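Local coordinates for protein endo-alpha-mannosidase (Bacteroides thetaiotaomicron, PDB 4ACY) that probably hydrolyses internal alpha-mannosidic linkages of N-glycans as a family 99 glycoside hydrolase built on a TIM barrel, at residues N48-P53 and E329-T334; N89-L94 and P338-K343. All coordinates share one frame; numbering follows the deposited sequence.

Contact 1: N48-P53 and E329-T334; sequences NWYGNP and EWHEGT
Trp49 and Tyr50 reach from one loop to Glu329, Trp330 and His331 of the other, forming an aromatic cluster beside a carboxylate. Trp49 has CG wedged between the backbone N and the carbonyl carbon (chi1 56°). From CB the indole starts over its neighbour: CD1 sits 3.4 Å above the centre of the Tyr50 ring. NE1 comes 3.8 Å from NE2 of His331, whose ring nitrogens both have partners, ND1 bonding to Ala87 O and NE2 to His61 ND1. Farther out, CZ2 lies 3.6 Å and CH2 3.7 Å from Glu329 OE2, an indole C-H edge suiting this oxygen. Tyr50 OH lies 3.5 Å from Trp330 CD1 and hydrogen-bonds to the backbone O of Asn328; the Trp330 five-membered ring and Tyr50 form an offset edge-to-face pair, planes 78° apart. An alanine in place of Trp49 would probably leave Tyr50, His331 and Glu329 OE2 without their shared wall, opening a gap. Bound glycerol near Trp49 and formic acid near Glu329, though probably from the crystallisation liquor, suggest a pocket. An acid held against aromatic rings, on loops following strands 42-46 and 322-324, is consistent with the side of a TIM barrel where glycosidases carry their active sites.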
loop_
_atom_site.group_PDB
_atom_site.type_symbol
_atom_site.label_atom_id
_atom_site.label_comp_id
_atom_site.label_asym_id
_atom_site.label_seq_id
_atom_site.Cartn_x
_atom_site.Cartn_y
_atom_site.Cartn_z
ATOM N N ASN A 48 -2.211 -1.658 9.024
ATOM C CA ASN A 48 -2.689 -2.329 10.234
ATOM C C ASN A 48 -2.181 -1.643 11.502
ATOM O O ASN A 48 -1.986 -2.268 12.565
ATOM C CB ASN A 48 -2.312 -3.810 10.197
ATOM C CG ASN A 48 -0.808 -4.036 10.316
ATOM O OD1 ASN A 48 -0.005 -3.124 10.090
ATOM N ND2 ASN A 48 -0.426 -5.251 10.692
ATOM N N TRP A 49 -2.012 -0.335 11.396
ATOM C CA TRP A 49 -1.355 0.420 12.447
ATOM C C TRP A 49 -2.303 1.208 13.341
ATOM O O TRP A 49 -1.844 1.939 14.201
ATOM C CB TRP A 49 -0.246 1.316 11.872
ATOM C CG TRP A 49 -0.648 2.297 10.798
ATOM C CD1 TRP A 49 -1.880 2.870 10.589
ATOM C CD2 TRP A 49 0.222 2.845 9.809
ATOM N NE1 TRP A 49 -1.819 3.748 9.515
ATOM C CE2 TRP A 49 -0.534 3.753 9.029
ATOM C CE3 TRP A 49 1.589 2.677 9.523
ATOM C CZ2 TRP A 49 0.023 4.475 7.963
ATOM C CZ3 TRP A 49 2.146 3.393 8.467
ATOM C CH2 TRP A 49 1.365 4.281 7.697
ATOM N N TYR A 50 -3.611 1.008 13.172
ATOM C CA TYR A 50 -4.600 1.817 13.887
ATOM C C TYR A 50 -4.947 1.154 15.201
ATOM O O TYR A 50 -4.996 -0.059 15.287
ATOM C CB TYR A 50 -5.852 2.024 13.040
ATOM C CG TYR A 50 -5.548 2.753 11.751
ATOM C CD1 TYR A 50 -5.273 4.121 11.752
ATOM C CD2 TYR A 50 -5.498 2.069 10.540
ATOM C CE1 TYR A 50 -4.968 4.795 10.577
ATOM C CE2 TYR A 50 -5.213 2.735 9.355
ATOM C CZ TYR A 50 -4.924 4.086 9.387
ATOM O OH TYR A 50 -4.615 4.717 8.212
ATOM N N GLY A 51 -5.179 1.958 16.234
ATOM C CA GLY A 51 -5.483 1.402 17.544
ATOM C C GLY A 51 -6.363 2.364 18.295
ATOM O O GLY A 51 -6.384 3.543 17.973
ATOM N N ASN A 52 -7.110 1.859 19.273
ATOM C CA ASN A 52 -7.985 2.729 20.054
ATOM C C ASN A 52 -8.012 2.298 21.523
ATOM O O ASN A 52 -7.523 1.214 21.857
ATOM C CB ASN A 52 -9.395 2.818 19.420
ATOM C CG ASN A 52 -10.129 1.481 19.380
ATOM O OD1 ASN A 52 -9.926 0.614 20.221
ATOM N ND2 ASN A 52 -11.003 1.324 18.397
ATOM N N PRO A 53 -8.548 3.160 22.411
ATOM C CA PRO A 53 -8.545 2.844 23.838
ATOM C C PRO A 53 -9.311 1.568 24.193
ATOM O O PRO A 53 -8.865 0.810 25.051
ATOM C CB PRO A 53 -9.227 4.073 24.449
ATOM C CG PRO A 53 -8.838 5.189 23.500
ATOM C CD PRO A 53 -8.969 4.551 22.158
ATOM N N GLU A 329 -4.773 4.230 3.932
ATOM C CA GLU A 329 -3.764 5.179 4.414
ATOM C C GLU A 329 -4.506 6.497 4.619
ATOM O O GLU A 329 -4.476 7.395 3.766
ATOM C CB GLU A 329 -2.624 5.327 3.399
ATOM C CG GLU A 329 -1.202 5.409 4.029
ATOM C CD GLU A 329 -0.986 6.595 4.980
ATOM O OE1 GLU A 329 -1.965 7.227 5.418
ATOM O OE2 GLU A 329 0.199 6.884 5.316
ATOM N N TRP A 330 -5.211 6.571 5.747
ATOM C CA TRP A 330 -6.071 7.700 6.062
ATOM C C TRP A 330 -5.285 8.994 6.179
ATOM O O TRP A 330 -5.782 10.056 5.775
ATOM C CB TRP A 330 -6.902 7.419 7.333
ATOM C CG TRP A 330 -8.010 6.441 7.055
ATOM C CD1 TRP A 330 -7.957 5.085 7.182
ATOM C CD2 TRP A 330 -9.327 6.746 6.550
ATOM N NE1 TRP A 330 -9.158 4.524 6.815
ATOM C CE2 TRP A 330 -10.010 5.519 6.408
ATOM C CE3 TRP A 330 -9.989 7.937 6.200
ATOM C CZ2 TRP A 330 -11.339 5.442 5.948
ATOM C CZ3 TRP A 330 -11.307 7.859 5.742
ATOM C CH2 TRP A 330 -11.960 6.614 5.619
ATOM N N HIS A 331 -4.053 8.919 6.689
ATOM C CA HIS A 331 -3.285 10.156 6.902
ATOM C C HIS A 331 -3.042 10.868 5.598
ATOM O O HIS A 331 -2.901 12.088 5.582
ATOM C CB HIS A 331 -1.921 9.903 7.550
ATOM C CG HIS A 331 -1.968 9.037 8.764
ATOM N ND1 HIS A 331 -2.704 9.355 9.886
ATOM C CD2 HIS A 331 -1.333 7.878 9.040
ATOM C CE1 HIS A 331 -2.542 8.405 10.794
ATOM N NE2 HIS A 331 -1.704 7.504 10.309
ATOM N N GLU A 332 -2.991 10.111 4.502
ATOM C CA GLU A 332 -2.618 10.680 3.213
ATOM C C GLU A 332 -3.795 10.861 2.260
ATOM O O GLU A 332 -3.620 11.295 1.125
ATOM C CB GLU A 332 -1.513 9.844 2.563
ATOM C CG GLU A 332 -0.228 9.930 3.382
ATOM C CD GLU A 332 0.959 9.285 2.725
ATOM O OE1 GLU A 332 0.780 8.385 1.864
ATOM O OE2 GLU A 332 2.100 9.641 3.124
ATOM N N GLY A 333 -4.993 10.563 2.751
ATOM C CA GLY A 333 -6.208 10.850 1.981
ATOM C C GLY A 333 -6.283 10.032 0.710
ATOM O O GLY A 333 -6.897 10.447 -0.277
ATOM N N THR A 334 -5.627 8.877 0.716
ATOM C CA THR A 334 -5.612 8.029 -0.471
ATOM C C THR A 334 -6.549 6.833 -0.352
ATOM O O THR A 334 -6.587 6.018 -1.262
ATOM C CB THR A 334 -4.186 7.512 -0.783
ATOM O OG1 THR A 334 -3.693 6.782 0.343
ATOM C CG2 THR A 334 -3.248 8.680 -1.096
#

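Contact 2: N89-L94 and P338-K343; sequences NFYPEL and PAVSKK
Tyr91 and Lys342 meet because both carry CG anti to the backbone N (chi1 -166° in Tyr91), and Lys342 then bends at chi2 (66°) to run along the phenol. Lys342 CG packs over one ring face, 3.8 Å from the centroid, in a CH-pi contact, and CE continues to 3.8 Å from Tyr91 CZ. Pro92 CD lies over the opposite face, so the ring is sandwiched. Lysine suits the spot because its methylenes can coat an aromatic face while the amine goes on to a long, weak ion pair with Asp84; the side chain has two conformers, and these details hold for one of them.

The backbones supply the firmer link. Val340 N donates to Tyr91 O at 2.9 Å, almost in line with the carbonyl, and Glu93 N donates to Pro338 O at 3.0 Å from above the carbonyl plane. Between these bonds Pro92 faces Ala339 as a non-hydrogen-bonded pair, CA to CA 4.4 Å, a place where proline's missing N-H costs nothing. Ala339 CB packs 4.2 Å from Phe90 CB. One water joins Tyr91 N to Val340 O, and another joins Leu94 N to Pro338 O. Val340 CG1 rests 3.6 Å from Glu93 CA, and Glu93 OE1 comes 3.3 Å from Pro338 CB.

The touching parts, Phe90 to Glu93 and Pro338 to Lys342, run 110° apart. The pairing is an isolated beta bridge with antiparallel-type bonding, tying together two long loops of the TIM barrel, those preceding helices 102-115 and 359-376.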
loop_
_atom_site.group_PDB
_atom_site.type_symbol
_atom_site.label_atom_id
_atom_site.label_comp_id
_atom_site.label_asym_id
_atom_site.label_seq_id
_atom_site.Cartn_x
_atom_site.Cartn_y
_atom_site.Cartn_z
ATOM N N ASN A 89 -7.756 13.842 6.789
ATOM C CA ASN A 89 -8.649 14.851 6.234
ATOM C C ASN A 89 -10.055 14.327 5.930
ATOM O O ASN A 89 -10.974 15.113 5.717
ATOM C CB ASN A 89 -8.062 15.458 4.969
ATOM C CG ASN A 89 -6.906 16.409 5.262
ATOM O OD1 ASN A 89 -7.042 17.649 5.135
ATOM N ND2 ASN A 89 -5.782 15.851 5.675
ATOM N N PHE A 90 -10.181 13.005 5.841
ATOM C CA PHE A 90 -11.491 12.336 5.720
ATOM C C PHE A 90 -11.774 11.621 7.037
ATOM O O PHE A 90 -10.881 11.477 7.869
ATOM C CB PHE A 90 -11.446 11.299 4.582
ATOM C CG PHE A 90 -11.348 11.889 3.191
ATOM C CD1 PHE A 90 -10.111 12.227 2.632
ATOM C CD2 PHE A 90 -12.497 12.073 2.417
ATOM C CE1 PHE A 90 -10.018 12.751 1.327
ATOM C CE2 PHE A 90 -12.425 12.593 1.119
ATOM C CZ PHE A 90 -11.179 12.943 0.564
ATOM N N TYR A 91 -13.007 11.145 7.231
ATOM C CA TYR A 91 -13.365 10.489 8.480
ATOM C C TYR A 91 -13.929 9.099 8.170
ATOM O O TYR A 91 -14.863 8.984 7.367
ATOM C CB TYR A 91 -14.400 11.329 9.249
ATOM C CG TYR A 91 -14.562 10.882 10.671
ATOM C CD1 TYR A 91 -15.411 9.825 10.999
ATOM C CD2 TYR A 91 -13.840 11.492 11.697
ATOM C CE1 TYR A 91 -15.533 9.386 12.312
ATOM C CE2 TYR A 91 -13.955 11.059 13.010
ATOM C CZ TYR A 91 -14.807 10.007 13.304
ATOM O OH TYR A 91 -14.928 9.569 14.601
ATOM N N PRO A 92 -13.382 8.044 8.799
ATOM C CA PRO A 92 -13.844 6.693 8.432
ATOM C C PRO A 92 -15.290 6.368 8.840
ATOM O O PRO A 92 -15.732 6.728 9.942
ATOM C CB PRO A 92 -12.916 5.776 9.226
ATOM C CG PRO A 92 -11.663 6.593 9.479
ATOM C CD PRO A 92 -12.247 7.986 9.741
ATOM N N GLU A 93 -15.982 5.649 7.968
ATOM C CA GLU A 93 -17.266 5.057 8.326
ATOM C C GLU A 93 -17.144 4.244 9.622
ATOM O O GLU A 93 -18.035 4.291 10.490
ATOM C CB GLU A 93 -17.782 4.178 7.192
ATOM C CG GLU A 93 -19.159 3.601 7.529
ATOM C CD GLU A 93 -19.657 2.564 6.553
ATOM O OE1 GLU A 93 -18.877 2.024 5.757
ATOM O OE2 GLU A 93 -20.869 2.281 6.601
ATOM N N LEU A 94 -16.034 3.519 9.765
ATOM C CA LEU A 94 -15.825 2.656 10.935
ATOM C C LEU A 94 -15.243 3.382 12.159
ATOM O O LEU A 94 -14.917 2.762 13.177
ATOM C CB LEU A 94 -15.000 1.420 10.544
ATOM C CG LEU A 94 -15.649 0.521 9.492
ATOM C CD1 LEU A 94 -14.731 -0.641 9.177
ATOM C CD2 LEU A 94 -16.996 -0.025 9.966
ATOM N N PRO A 338 -14.526 3.218 2.946
ATOM C CA PRO A 338 -15.639 4.156 3.064
ATOM C C PRO A 338 -15.414 5.255 4.084
ATOM O O PRO A 338 -14.973 4.989 5.196
ATOM C CB PRO A 338 -16.801 3.250 3.509
ATOM C CG PRO A 338 -16.497 1.963 2.848
ATOM C CD PRO A 338 -14.992 1.817 2.905
ATOM N N ALA A 339 -15.753 6.475 3.680
ATOM C CA ALA A 339 -15.640 7.663 4.516
ATOM C C ALA A 339 -17.041 8.264 4.658
ATOM O O ALA A 339 -17.876 8.085 3.774
ATOM C CB ALA A 339 -14.692 8.662 3.851
ATOM N N VAL A 340 -17.274 8.978 5.756
ATOM C CA VAL A 340 -18.585 9.608 6.026
ATOM C C VAL A 340 -18.451 11.106 6.274
ATOM O O VAL A 340 -17.376 11.587 6.658
ATOM C CB VAL A 340 -19.281 8.963 7.260
ATOM C CG1 VAL A 340 -19.589 7.505 6.975
ATOM C CG2 VAL A 340 -18.422 9.094 8.537
ATOM N N SER A 341 -19.540 11.850 6.078
ATOM C CA SER A 341 -19.557 13.255 6.469
ATOM C C SER A 341 -19.388 13.350 7.984
ATOM O O SER A 341 -19.947 12.537 8.740
ATOM C CB SER A 341 -20.856 13.922 6.021
ATOM O OG SER A 341 -21.978 13.149 6.406
ATOM N N LYS A 342 -18.596 14.328 8.426
ATOM C CA LYS A 342 -18.287 14.499 9.841
ATOM C C LYS A 342 -17.732 15.894 10.085
ATOM O O LYS A 342 -16.957 16.411 9.270
ATOM C CB LYS A 342 -17.257 13.457 10.303
ATOM C CG LYS A 342 -17.020 13.381 11.821
ATOM C CD LYS A 342 -18.258 12.890 12.565
ATOM C CE LYS A 342 -17.888 12.180 13.859
ATOM N NZ LYS A 342 -19.040 11.398 14.394
ATOM N N LYS A 343 -18.169 16.489 11.197
ATOM C CA LYS A 343 -17.616 17.723 11.749
ATOM C C LYS A 343 -17.369 17.500 13.244
ATOM O O LYS A 343 -18.107 16.770 13.903
ATOM C CB LYS A 343 -18.591 18.887 11.555
HETATM O O HOH W 1 -15.070 11.669 5.321
HETATM O O HOH W 2 -14.418 2.965 7.448
#

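Overall arrangement
Both contacts use the long loop after barrel strand 322-324. Contact 1 joins it to the loop after strand 42-46, with its centre about 12 Å from the chain centre; contact 2, about 20 Å out, joins it to the loop before helix 102-115. Both are largely buried, but contact 2 reaches the surface at Glu93. Contact 1 works through side chains, aromatic rings and a carboxylate beside what may be a pocket, whereas contact 2 relies on backbone hydrogen bonds, two waters and aliphatic groups, including a lysine chain laid over a tyrosine face. Trp330 connects them: the indole that meets Tyr50 at one edge rests its CH2 3.4 Å from Pro92 CA.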